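Local coordinates for fructose-bisphosphatase (Pyrococcus horikoshii, PDB 1VDW), which probably hydrolyses the 1-phosphate of fructose 1,6-bisphosphate with magnesium as cofactor, and is a homodimer of the inositol monophosphatase superfamily, at the interface of chains A and B. Coordinates in Å, arbitrary orientation; residue numbers count along the deposited sequence, not the author numbering. Chains: chain A/B, hypothetical protein PH1897.

Contact 1: the interface of chains A and B. Residues chain A 123, 143, 181, 184-187; chain B 90, 94-96.
A two-fold homodimer interface joins the chains, with three arginines of chain A, A:Arg123, A:Arg143 and A:Arg184, gripping helix 89-93 of chain B and the turn after it. A:Arg184 meets B:Asn94 end-on: NH1 and NH2 both donate to the backbone O, each at 2.9 Å, and that oxygen lies in the guanidinium plane. NH2 comes in the carbonyl plane of B:Asn94, NH1 from above it. The A:Arg184 chain leaves its backbone with CG between N and the carbonyl carbon (chi1 67°), then runs extended as far as NE, where the guanidinium turns (chi4 76°) to face this oxygen. A:Arg123 NH2 takes an in-plane lone pair of B:Gly95 O at 2.6 Å. A:Arg143 comes tip to tip with B:Tyr90, the two planes 85° apart, and its NH2 (2.9 Å) and NH1 (3.2 Å) both donate end-on to B:Tyr90 OH. B:Tyr90 OH in turn donates to A:Ala186 O at 2.6 Å, from above the carbonyl plane. B:Asn94 ND2 lies over the face of the B:Tyr90 ring and bonds B:Tyr90 O, linking the residue after helix 89-93 back to its first turn. B:Ile96 CG1 packs 3.8 Å from A:Tyr181 CE2. The site fastens the helix 89-93 turn of one subunit to the end of helix 175-184 of the other.

Contact 2: the interface of chains A and B. Residues chain A 90-91, 96, 171-173; chain B 170, 172, 186.
A:Asn91 OD1, the side-chain amide oxygen, is held by the guanidinium of B:Arg170 across the homodimer interface of this inositol monophosphatase-family protein. B:Arg170 NE donates to A:Asn91 OD1 at 2.8 Å, almost straight at 170°, and uses a lone pair in the plane of the amide carbonyl. NH2 adds a weak bond to the same oxygen. The two groups meet tip to tip with their planes 86° apart, OD1 lying at the edge of the guanidinium. B:Arg170 bends at its second torsion (chi2 -73°), and its NE-H side faces the amide. One face of the guanidinium is covered by A:Gly173, whose CA sits over the centre, 3.5 Å from B:Arg170 CZ. The other end of the amide is anchored within chain A, where A:Asn91 ND2 donates to A:Leu172 O at 2.8 Å; this bond should help to set the amide's rotation, with OD1 toward the arginine. The aliphatic part of B:Arg170 runs beside the backbone of segment 171-172, CD being 3.6 Å from A:Thr171 O. Near the two-fold, A:Leu172 and B:Leu172 cross obliquely, CD2 to CD2 at 3.8 Å, while B:Leu172 CD1 turns toward A:Ile96 CG2. At the far side A:Tyr90, whose ring is set upright to the guanidinium and has A:Asn91 OD1 at its edge, donates from OH to B:Ala186 O at 2.7 Å.

Contact 3: the interface of chains A and B. Residues chain A 97-98, 118, 170, 172, 181; chain B 91, 96-98, 172.
A:Phe98 puts the tip of its ring into an apolar cluster of chain B at the two-fold of this inositol monophosphatase-family dimer. A:Phe98 CZ lies 3.6 Å from B:Ile96 CG2 and also touches CB of B:Phe98, while CE1 faces B:Pro97 CD. The two Phe98 side chains cross at about a right angle and break the symmetry: in A:Phe98 CG is anti to the carbonyl carbon (chi1 -73°), in B:Phe98 anti to the backbone N (chi1 -162°). A:Phe98 therefore points across the interface, and B:Phe98 offers mainly its CB. Along the opposite rim, A:Phe98 and B:Leu172 slide past each other in opposite directions, A:Phe98 CE2 lying 4.0 Å from B:Leu172 CD2. The prolines also meet, A:Pro97 CG lying 3.4 Å from B:Pro97 O. Beside them, the phenol OH of A:Tyr181 lies 3.4 Å from B:Pro97 CD and in plane at the edge of the A:Phe98 ring. Behind it, A:Glu118 OE2 accepts from A:Tyr181 OH at 2.6 Å, on its syn side but tilted out of the carboxylate plane, which should steady the hydroxyl. On the polar flank, A:Arg170 grips B:Asn91 OD1 side-on, with NE on an in-plane lone pair at 2.9 Å and NH2 above the carbonyl plane. The B:Asn91 amide is itself held flat from behind: ND2 donates to B:Phe98 O at 2.9 Å and to B:Leu172 O, both bonds in its plane.

Contact 1: the interface of chains A and B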
ATOM      1  N   ARG A 123       1.298   9.529  11.987  1.00  9.82           N
ATOM      2  CA  ARG A 123       1.721  10.704  11.240  1.00  9.82           C
ATOM      3  C   ARG A 123       0.646  11.745  11.023  1.00 10.07           C
ATOM      4  O   ARG A 123      -0.459  11.428  10.573  1.00 11.43           O
ATOM      5  CB  ARG A 123       2.234  10.304   9.863  1.00 10.87           C
ATOM      6  CG  ARG A 123       3.549   9.604   9.839  1.00 13.13           C
ATOM      7  CD  ARG A 123       3.796   9.189   8.406  1.00 16.17           C
ATOM      8  NE  ARG A 123       4.974   8.358   8.258  1.00 18.69           N
ATOM      9  CZ  ARG A 123       5.228   7.605   7.191  1.00 16.77           C
ATOM     10  NH1 ARG A 123       4.379   7.568   6.159  1.00 13.35           N
ATOM     11  NH2 ARG A 123       6.337   6.882   7.160  1.00 19.33           N
ATOM     12  N   ARG A 143       9.967  16.020  -3.666  1.00 11.32           N
ATOM     13  CA  ARG A 143      11.359  15.753  -3.985  1.00 12.14           C
ATOM     14  C   ARG A 143      11.653  16.194  -5.409  1.00 13.87           C
ATOM     15  O   ARG A 143      10.747  16.388  -6.218  1.00 13.26           O
ATOM     16  CB  ARG A 143      11.678  14.265  -3.829  1.00 12.15           C
ATOM     17  CG  ARG A 143      11.017  13.350  -4.855  1.00 12.70           C
ATOM     18  CD  ARG A 143      11.382  11.904  -4.557  1.00 13.37           C
ATOM     19  NE  ARG A 143      10.756  10.946  -5.462  1.00 12.26           N
ATOM     20  CZ  ARG A 143      10.568   9.664  -5.164  1.00 12.45           C
ATOM     21  NH1 ARG A 143      10.948   9.190  -3.984  1.00 13.01           N
ATOM     22  NH2 ARG A 143      10.021   8.847  -6.050  1.00 14.42           N
ATOM     23  N   TYR A 181       2.011  11.442   0.394  1.00  7.69           N
ATOM     24  CA  TYR A 181       3.301  10.849   0.062  1.00  7.85           C
ATOM     25  C   TYR A 181       3.993  11.703  -0.991  1.00  8.67           C
ATOM     26  O   TYR A 181       5.206  11.904  -0.936  1.00  9.29           O
ATOM     27  CB  TYR A 181       3.131   9.418  -0.449  1.00  8.78           C
ATOM     28  CG  TYR A 181       2.736   8.401   0.608  1.00  8.80           C
ATOM     29  CD1 TYR A 181       2.640   8.743   1.960  1.00  9.81           C
ATOM     30  CD2 TYR A 181       2.446   7.089   0.241  1.00  9.06           C
ATOM     31  CE1 TYR A 181       2.258   7.795   2.920  1.00  9.27           C
ATOM     32  CE2 TYR A 181       2.066   6.143   1.185  1.00 10.50           C
ATOM     33  CZ  TYR A 181       1.974   6.502   2.517  1.00  9.85           C
ATOM     34  OH  TYR A 181       1.579   5.548   3.427  1.00 11.39           O
ATOM     35  N   ARG A 184       5.569  14.795   0.641  1.00 10.46           N
ATOM     36  CA  ARG A 184       6.814  14.679   1.394  1.00 10.82           C
ATOM     37  C   ARG A 184       7.955  14.031   0.622  1.00 11.87           C
ATOM     38  O   ARG A 184       9.027  13.793   1.175  1.00 13.20           O
ATOM     39  CB  ARG A 184       6.585  13.947   2.723  1.00 11.66           C
ATOM     40  CG  ARG A 184       6.205  12.487   2.608  1.00 10.80           C
ATOM     41  CD  ARG A 184       6.127  11.843   3.992  1.00 12.27           C
ATOM     42  NE  ARG A 184       5.676  10.456   3.922  1.00 12.68           N
ATOM     43  CZ  ARG A 184       6.436   9.436   3.536  1.00 11.84           C
ATOM     44  NH1 ARG A 184       7.699   9.635   3.194  1.00 12.23           N
ATOM     45  NH2 ARG A 184       5.918   8.221   3.451  1.00 12.66           N
ATOM     46  N   GLY A 185       7.722  13.731  -0.650  1.00 10.40           N
ATOM     47  CA  GLY A 185       8.775  13.160  -1.474  1.00 10.99           C
ATOM     48  C   GLY A 185       8.920  11.652  -1.563  1.00 10.70           C
ATOM     49  O   GLY A 185      10.006  11.159  -1.872  1.00 12.53           O
ATOM     50  N   ALA A 186       7.841  10.916  -1.309  1.00 10.17           N
ATOM     51  CA  ALA A 186       7.869   9.458  -1.380  1.00  8.88           C
ATOM     52  C   ALA A 186       7.393   8.960  -2.746  1.00  9.49           C
ATOM     53  O   ALA A 186       7.534   7.780  -3.065  1.00 10.38           O
ATOM     54  CB  ALA A 186       7.007   8.872  -0.271  1.00  9.65           C
ATOM     55  N   LEU A 187       6.823   9.872  -3.533  1.00  9.22           N
ATOM     56  CA  LEU A 187       6.332   9.594  -4.884  1.00  9.06           C
ATOM     57  C   LEU A 187       6.583  10.841  -5.722  1.00  9.78           C
ATOM     58  O   LEU A 187       6.714  11.943  -5.182  1.00 10.69           O
ATOM     59  CB  LEU A 187       4.826   9.304  -4.884  1.00 10.15           C
ATOM     60  CG  LEU A 187       4.340   8.011  -4.232  1.00  9.12           C
ATOM     61  CD1 LEU A 187       2.812   8.015  -4.192  1.00 10.71           C
ATOM     62  CD2 LEU A 187       4.868   6.807  -4.997  1.00 10.73           C
TER
ATOM     63  N   TYR B  90      11.696  -0.342  -1.580  1.00 10.61           N
ATOM     64  CA  TYR B  90      11.406   1.037  -1.964  1.00  9.17           C
ATOM     65  C   TYR B  90      10.453   1.650  -0.936  1.00  8.26           C
ATOM     66  O   TYR B  90      10.643   2.771  -0.467  1.00  9.12           O
ATOM     67  CB  TYR B  90      10.743   1.109  -3.344  1.00 10.44           C
ATOM     68  CG  TYR B  90      10.342   2.524  -3.708  1.00 10.05           C
ATOM     69  CD1 TYR B  90      11.254   3.392  -4.311  1.00 11.37           C
ATOM     70  CD2 TYR B  90       9.076   3.021  -3.379  1.00  9.44           C
ATOM     71  CE1 TYR B  90      10.916   4.720  -4.573  1.00 11.32           C
ATOM     72  CE2 TYR B  90       8.735   4.348  -3.635  1.00  9.88           C
ATOM     73  CZ  TYR B  90       9.662   5.190  -4.230  1.00 10.31           C
ATOM     74  OH  TYR B  90       9.343   6.512  -4.465  1.00 11.85           O
ATOM     75  N   ASN B  94      11.163   4.784   1.774  1.00 11.21           N
ATOM     76  CA  ASN B  94      10.323   5.965   1.615  1.00 10.54           C
ATOM     77  C   ASN B  94       9.224   6.106   2.661  1.00  9.77           C
ATOM     78  O   ASN B  94       8.309   6.917   2.493  1.00 10.31           O
ATOM     79  CB  ASN B  94       9.731   5.988   0.208  1.00 10.94           C
ATOM     80  CG  ASN B  94      10.749   6.401  -0.829  1.00 11.92           C
ATOM     81  OD1 ASN B  94      10.994   7.596  -1.028  1.00 14.26           O
ATOM     82  ND2 ASN B  94      11.371   5.421  -1.476  1.00 12.57           N
ATOM     83  N   GLY B  95       9.314   5.325   3.734  1.00  9.13           N
ATOM     84  CA  GLY B  95       8.330   5.414   4.800  1.00  9.76           C
ATOM     85  C   GLY B  95       6.921   4.950   4.477  1.00  9.11           C
ATOM     86  O   GLY B  95       5.970   5.355   5.146  1.00 10.13           O
ATOM     87  N   ILE B  96       6.778   4.110   3.460  1.00  8.73           N
ATOM     88  CA  ILE B  96       5.475   3.574   3.074  1.00  8.45           C
ATOM     89  C   ILE B  96       5.382   2.269   3.859  1.00  8.79           C
ATOM     90  O   ILE B  96       6.179   1.357   3.648  1.00  8.91           O
ATOM     91  CB  ILE B  96       5.431   3.349   1.558  1.00  8.31           C
ATOM     92  CG1 ILE B  96       5.591   4.701   0.850  1.00 10.91           C
ATOM     93  CG2 ILE B  96       4.118   2.681   1.157  1.00  8.87           C
ATOM     94  CD1 ILE B  96       5.636   4.613  -0.648  1.00 11.12           C
TER

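Contact 2: the interface of chains A and B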
ATOM      1  N   TYR A  90     -12.075   0.052   2.565  1.00  9.80           N
ATOM      2  CA  TYR A  90     -11.843  -1.344   2.207  1.00  8.85           C
ATOM      3  C   TYR A  90     -10.553  -1.826   2.856  1.00  8.60           C
ATOM      4  O   TYR A  90     -10.494  -2.913   3.428  1.00  9.04           O
ATOM      5  CB  TYR A  90     -11.724  -1.538   0.691  1.00 10.52           C
ATOM      6  CG  TYR A  90     -11.383  -2.969   0.333  1.00  9.73           C
ATOM      7  CD1 TYR A  90     -12.385  -3.925   0.173  1.00 11.01           C
ATOM      8  CD2 TYR A  90     -10.051  -3.387   0.245  1.00  9.66           C
ATOM      9  CE1 TYR A  90     -12.077  -5.261  -0.059  1.00 11.31           C
ATOM     10  CE2 TYR A  90      -9.729  -4.727   0.013  1.00 10.66           C
ATOM     11  CZ  TYR A  90     -10.747  -5.658  -0.133  1.00 10.29           C
ATOM     12  OH  TYR A  90     -10.448  -6.989  -0.331  1.00 11.65           O
ATOM     13  N   ASN A  91      -9.508  -1.014   2.759  1.00  8.03           N
ATOM     14  CA  ASN A  91      -8.230  -1.395   3.338  1.00  8.78           C
ATOM     15  C   ASN A  91      -8.362  -1.642   4.829  1.00  8.48           C
ATOM     16  O   ASN A  91      -7.904  -2.660   5.344  1.00  8.45           O
ATOM     17  CB  ASN A  91      -7.185  -0.303   3.102  1.00  8.63           C
ATOM     18  CG  ASN A  91      -6.765  -0.190   1.649  1.00  8.26           C
ATOM     19  OD1 ASN A  91      -6.995  -1.096   0.840  1.00  8.69           O
ATOM     20  ND2 ASN A  91      -6.122   0.921   1.318  1.00  8.75           N
ATOM     21  N   ILE A  96      -5.432  -3.866   5.753  1.00  9.68           N
ATOM     22  CA  ILE A  96      -4.409  -3.291   4.879  1.00  9.12           C
ATOM     23  C   ILE A  96      -4.081  -1.930   5.501  1.00  9.16           C
ATOM     24  O   ILE A  96      -4.946  -1.059   5.596  1.00  9.47           O
ATOM     25  CB  ILE A  96      -4.954  -3.161   3.455  1.00  8.67           C
ATOM     26  CG1 ILE A  96      -5.370  -4.548   2.944  1.00 11.12           C
ATOM     27  CG2 ILE A  96      -3.907  -2.530   2.549  1.00  9.89           C
ATOM     28  CD1 ILE A  96      -5.948  -4.561   1.547  1.00 12.23           C
ATOM     29  N   THR A 171      -0.836   1.620  -6.126  1.00  7.60           N
ATOM     30  CA  THR A 171      -2.276   1.861  -6.151  1.00  7.64           C
ATOM     31  C   THR A 171      -2.637   1.393  -4.754  1.00  8.24           C
ATOM     32  O   THR A 171      -2.896   0.215  -4.506  1.00  7.31           O
ATOM     33  CB  THR A 171      -2.970   1.041  -7.244  1.00  7.67           C
ATOM     34  OG1 THR A 171      -2.350   1.318  -8.508  1.00  9.66           O
ATOM     35  CG2 THR A 171      -4.444   1.418  -7.326  1.00 10.68           C
ATOM     36  N   LEU A 172      -2.621   2.346  -3.829  1.00  8.51           N
ATOM     37  CA  LEU A 172      -2.814   2.032  -2.421  1.00  8.15           C
ATOM     38  C   LEU A 172      -4.217   1.961  -1.860  1.00  9.12           C
ATOM     39  O   LEU A 172      -4.422   1.321  -0.830  1.00 10.38           O
ATOM     40  CB  LEU A 172      -1.970   2.996  -1.576  1.00 10.12           C
ATOM     41  CG  LEU A 172      -0.495   3.080  -1.986  1.00  9.25           C
ATOM     42  CD1 LEU A 172       0.242   4.025  -1.047  1.00 11.37           C
ATOM     43  CD2 LEU A 172       0.139   1.698  -1.968  1.00 11.24           C
ATOM     44  N   GLY A 173      -5.178   2.598  -2.516  1.00  8.88           N
ATOM     45  CA  GLY A 173      -6.536   2.560  -2.010  1.00  9.95           C
ATOM     46  C   GLY A 173      -6.876   3.659  -1.013  1.00  9.27           C
ATOM     47  O   GLY A 173      -7.876   3.554  -0.302  1.00 10.54           O
TER
ATOM     48  N   ARG B 170      -5.228  -3.241  -6.246  1.00  7.90           N
ATOM     49  CA  ARG B 170      -4.217  -2.687  -5.358  1.00  7.56           C
ATOM     50  C   ARG B 170      -2.872  -3.069  -5.954  1.00  8.29           C
ATOM     51  O   ARG B 170      -2.739  -4.109  -6.604  1.00  9.19           O
ATOM     52  CB  ARG B 170      -4.321  -3.291  -3.948  1.00  8.14           C
ATOM     53  CG  ARG B 170      -5.584  -2.922  -3.169  1.00  8.68           C
ATOM     54  CD  ARG B 170      -5.540  -1.474  -2.693  1.00  8.55           C
ATOM     55  NE  ARG B 170      -6.754  -1.071  -1.984  1.00  8.91           N
ATOM     56  CZ  ARG B 170      -7.856  -0.605  -2.563  1.00  8.98           C
ATOM     57  NH1 ARG B 170      -7.925  -0.472  -3.879  1.00  9.58           N
ATOM     58  NH2 ARG B 170      -8.895  -0.253  -1.812  1.00 11.66           N
ATOM     59  N   LEU B 172       0.546  -2.718  -4.041  1.00  8.06           N
ATOM     60  CA  LEU B 172       1.135  -2.248  -2.796  1.00  7.43           C
ATOM     61  C   LEU B 172       2.644  -2.156  -2.689  1.00  8.24           C
ATOM     62  O   LEU B 172       3.150  -1.463  -1.807  1.00  9.16           O
ATOM     63  CB  LEU B 172       0.552  -3.075  -1.644  1.00  8.39           C
ATOM     64  CG  LEU B 172      -0.990  -3.100  -1.646  1.00  8.60           C
ATOM     65  CD1 LEU B 172      -1.505  -3.926  -0.478  1.00 11.73           C
ATOM     66  CD2 LEU B 172      -1.540  -1.679  -1.579  1.00  9.50           C
ATOM     67  N   ALA B 186      -7.619 -11.162   2.588  1.00 10.27           N
ATOM     68  CA  ALA B 186      -7.753  -9.715   2.405  1.00 10.15           C
ATOM     69  C   ALA B 186      -7.911  -9.334   0.932  1.00  9.87           C
ATOM     70  O   ALA B 186      -8.192  -8.178   0.607  1.00 10.86           O
ATOM     71  CB  ALA B 186      -6.537  -9.003   2.994  1.00 10.51           C
TER

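Contact 3: the interface of chains A and B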
ATOM      1  N   PRO A  97      -2.817  -1.724   5.920  1.00  8.91           N
ATOM      2  CA  PRO A  97      -2.366  -0.487   6.565  1.00  9.58           C
ATOM      3  C   PRO A  97      -2.249   0.791   5.759  1.00  9.02           C
ATOM      4  O   PRO A  97      -1.231   1.480   5.827  1.00  9.66           O
ATOM      5  CB  PRO A  97      -1.045  -0.905   7.195  1.00 10.34           C
ATOM      6  CG  PRO A  97      -0.483  -1.809   6.157  1.00 10.87           C
ATOM      7  CD  PRO A  97      -1.683  -2.655   5.743  1.00  9.73           C
ATOM      8  N   PHE A  98      -3.301   1.111   5.015  1.00  8.59           N
ATOM      9  CA  PHE A  98      -3.353   2.329   4.223  1.00  8.38           C
ATOM     10  C   PHE A  98      -4.732   2.952   4.378  1.00  7.79           C
ATOM     11  O   PHE A  98      -5.660   2.604   3.662  1.00  8.53           O
ATOM     12  CB  PHE A  98      -3.097   2.049   2.737  1.00 10.01           C
ATOM     13  CG  PHE A  98      -1.671   1.725   2.420  1.00  9.41           C
ATOM     14  CD1 PHE A  98      -0.660   2.653   2.651  1.00 10.33           C
ATOM     15  CD2 PHE A  98      -1.334   0.479   1.916  1.00  9.41           C
ATOM     16  CE1 PHE A  98       0.670   2.333   2.390  1.00  9.58           C
ATOM     17  CE2 PHE A  98      -0.008   0.151   1.652  1.00  8.94           C
ATOM     18  CZ  PHE A  98       0.995   1.081   1.892  1.00  9.74           C
ATOM     19  N   GLU A 118      -2.463   9.831   9.305  1.00  8.08           N
ATOM     20  CA  GLU A 118      -2.144   8.472   8.857  1.00  7.72           C
ATOM     21  C   GLU A 118      -1.850   7.741  10.173  1.00  8.20           C
ATOM     22  O   GLU A 118      -0.707   7.653  10.622  1.00  8.50           O
ATOM     23  CB  GLU A 118      -0.913   8.524   7.953  1.00  8.03           C
ATOM     24  CG  GLU A 118      -0.479   7.162   7.449  1.00  7.59           C
ATOM     25  CD  GLU A 118       0.729   7.185   6.522  1.00  8.37           C
ATOM     26  OE1 GLU A 118       1.440   8.212   6.440  1.00 10.06           O
ATOM     27  OE2 GLU A 118       0.980   6.139   5.881  1.00  9.24           O
ATOM     28  N   ARG A 170       2.137   2.510  -7.727  1.00  8.90           N
ATOM     29  CA  ARG A 170       1.496   2.109  -6.491  1.00  8.73           C
ATOM     30  C   ARG A 170       0.026   2.460  -6.670  1.00  8.71           C
ATOM     31  O   ARG A 170      -0.320   3.448  -7.329  1.00  9.25           O
ATOM     32  CB  ARG A 170       2.056   2.877  -5.297  1.00  9.44           C
ATOM     33  CG  ARG A 170       3.503   2.537  -4.956  1.00  8.96           C
ATOM     34  CD  ARG A 170       3.623   1.144  -4.337  1.00  9.46           C
ATOM     35  NE  ARG A 170       4.999   0.778  -4.007  1.00  9.70           N
ATOM     36  CZ  ARG A 170       5.856   0.225  -4.860  1.00  9.66           C
ATOM     37  NH1 ARG A 170       5.490  -0.028  -6.108  1.00 10.99           N
ATOM     38  NH2 ARG A 170       7.080  -0.093  -4.453  1.00 10.86           N
ATOM     39  N   LEU A 172      -2.621   2.346  -3.829  1.00  8.51           N
ATOM     40  CA  LEU A 172      -2.814   2.032  -2.421  1.00  8.15           C
ATOM     41  C   LEU A 172      -4.217   1.961  -1.860  1.00  9.12           C
ATOM     42  O   LEU A 172      -4.422   1.321  -0.830  1.00 10.38           O
ATOM     43  CB  LEU A 172      -1.970   2.996  -1.576  1.00 10.12           C
ATOM     44  CG  LEU A 172      -0.495   3.080  -1.986  1.00  9.25           C
ATOM     45  CD1 LEU A 172       0.242   4.025  -1.047  1.00 11.37           C
ATOM     46  CD2 LEU A 172       0.139   1.698  -1.968  1.00 11.24           C
ATOM     47  N   TYR A 181       2.011  11.442   0.394  1.00  7.69           N
ATOM     48  CA  TYR A 181       3.301  10.849   0.062  1.00  7.85           C
ATOM     49  C   TYR A 181       3.993  11.703  -0.991  1.00  8.67           C
ATOM     50  O   TYR A 181       5.206  11.904  -0.936  1.00  9.29           O
ATOM     51  CB  TYR A 181       3.131   9.418  -0.449  1.00  8.78           C
ATOM     52  CG  TYR A 181       2.736   8.401   0.608  1.00  8.80           C
ATOM     53  CD1 TYR A 181       2.640   8.743   1.960  1.00  9.81           C
ATOM     54  CD2 TYR A 181       2.446   7.089   0.241  1.00  9.06           C
ATOM     55  CE1 TYR A 181       2.258   7.795   2.920  1.00  9.27           C
ATOM     56  CE2 TYR A 181       2.066   6.143   1.185  1.00 10.50           C
ATOM     57  CZ  TYR A 181       1.974   6.502   2.517  1.00  9.85           C
ATOM     58  OH  TYR A 181       1.579   5.548   3.427  1.00 11.39           O
TER
ATOM     59  N   ASN B  91       9.412   0.898  -0.599  1.00  8.02           N
ATOM     60  CA  ASN B  91       8.438   1.373   0.371  1.00  8.18           C
ATOM     61  C   ASN B  91       9.117   1.694   1.695  1.00  8.29           C
ATOM     62  O   ASN B  91       8.926   2.768   2.260  1.00  8.46           O
ATOM     63  CB  ASN B  91       7.356   0.322   0.619  1.00  7.83           C
ATOM     64  CG  ASN B  91       6.376   0.187  -0.528  1.00  8.28           C
ATOM     65  OD1 ASN B  91       6.340   1.002  -1.460  1.00  8.58           O
ATOM     66  ND2 ASN B  91       5.548  -0.845  -0.449  1.00  8.70           N
ATOM     67  N   ILE B  96       6.778   4.110   3.460  1.00  8.73           N
ATOM     68  CA  ILE B  96       5.475   3.574   3.074  1.00  8.45           C
ATOM     69  C   ILE B  96       5.382   2.269   3.859  1.00  8.79           C
ATOM     70  O   ILE B  96       6.179   1.357   3.648  1.00  8.91           O
ATOM     71  CB  ILE B  96       5.431   3.349   1.558  1.00  8.31           C
ATOM     72  CG1 ILE B  96       5.591   4.701   0.850  1.00 10.91           C
ATOM     73  CG2 ILE B  96       4.118   2.681   1.157  1.00  8.87           C
ATOM     74  CD1 ILE B  96       5.636   4.613  -0.648  1.00 11.12           C
ATOM     75  N   PRO B  97       4.402   2.165   4.778  1.00  9.26           N
ATOM     76  CA  PRO B  97       4.211   0.987   5.632  1.00  9.42           C
ATOM     77  C   PRO B  97       3.749  -0.335   5.049  1.00  9.98           C
ATOM     78  O   PRO B  97       2.774  -0.927   5.520  1.00  9.58           O
ATOM     79  CB  PRO B  97       3.277   1.508   6.720  1.00 10.45           C
ATOM     80  CG  PRO B  97       2.397   2.437   5.966  1.00  9.82           C
ATOM     81  CD  PRO B  97       3.361   3.178   5.051  1.00  9.39           C
ATOM     82  N   PHE B  98       4.465  -0.810   4.039  1.00  8.81           N
ATOM     83  CA  PHE B  98       4.147  -2.086   3.422  1.00  8.03           C
ATOM     84  C   PHE B  98       5.451  -2.752   2.998  1.00  7.57           C
ATOM     85  O   PHE B  98       5.999  -2.469   1.933  1.00  8.29           O
ATOM     86  CB  PHE B  98       3.233  -1.896   2.216  1.00 10.03           C
ATOM     87  CG  PHE B  98       2.534  -3.149   1.807  1.00  9.51           C
ATOM     88  CD1 PHE B  98       1.423  -3.598   2.513  1.00  9.78           C
ATOM     89  CD2 PHE B  98       3.012  -3.906   0.750  1.00  9.90           C
ATOM     90  CE1 PHE B  98       0.794  -4.795   2.166  1.00 11.45           C
ATOM     91  CE2 PHE B  98       2.396  -5.101   0.395  1.00  9.62           C
ATOM     92  CZ  PHE B  98       1.285  -5.545   1.103  1.00 10.65           C
ATOM     93  N   LEU B 172       0.546  -2.718  -4.041  1.00  8.06           N
ATOM     94  CA  LEU B 172       1.135  -2.248  -2.796  1.00  7.43           C
ATOM     95  C   LEU B 172       2.644  -2.156  -2.689  1.00  8.24           C
ATOM     96  O   LEU B 172       3.150  -1.463  -1.807  1.00  9.16           O
ATOM     97  CB  LEU B 172       0.552  -3.075  -1.644  1.00  8.39           C
ATOM     98  CG  LEU B 172      -0.990  -3.100  -1.646  1.00  8.60           C
ATOM     99  CD1 LEU B 172      -1.505  -3.926  -0.478  1.00 11.73           C
ATOM    100  CD2 LEU B 172      -1.540  -1.679  -1.579  1.00  9.50           C
TER

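Contact 3 lies between the other two: the centre of its C-alpha atoms is about 9 Å from that of contact 1 and about 8 Å from that of contact 2, whereas contacts 1 and 2 are about 17 Å apart. A:Tyr181 and B:Ile96 belong to both contact 1 and contact 3, and A:Leu172 and B:Leu172 to both contact 2 and contact 3. Helix 89-93 and the segment after it serve all three from one chain or the other. Apolar packing near the two-fold is thus continuous with arginine-mediated hydrogen bonds on its flanks, and the two-fold repeats each patch with the chains exchanged.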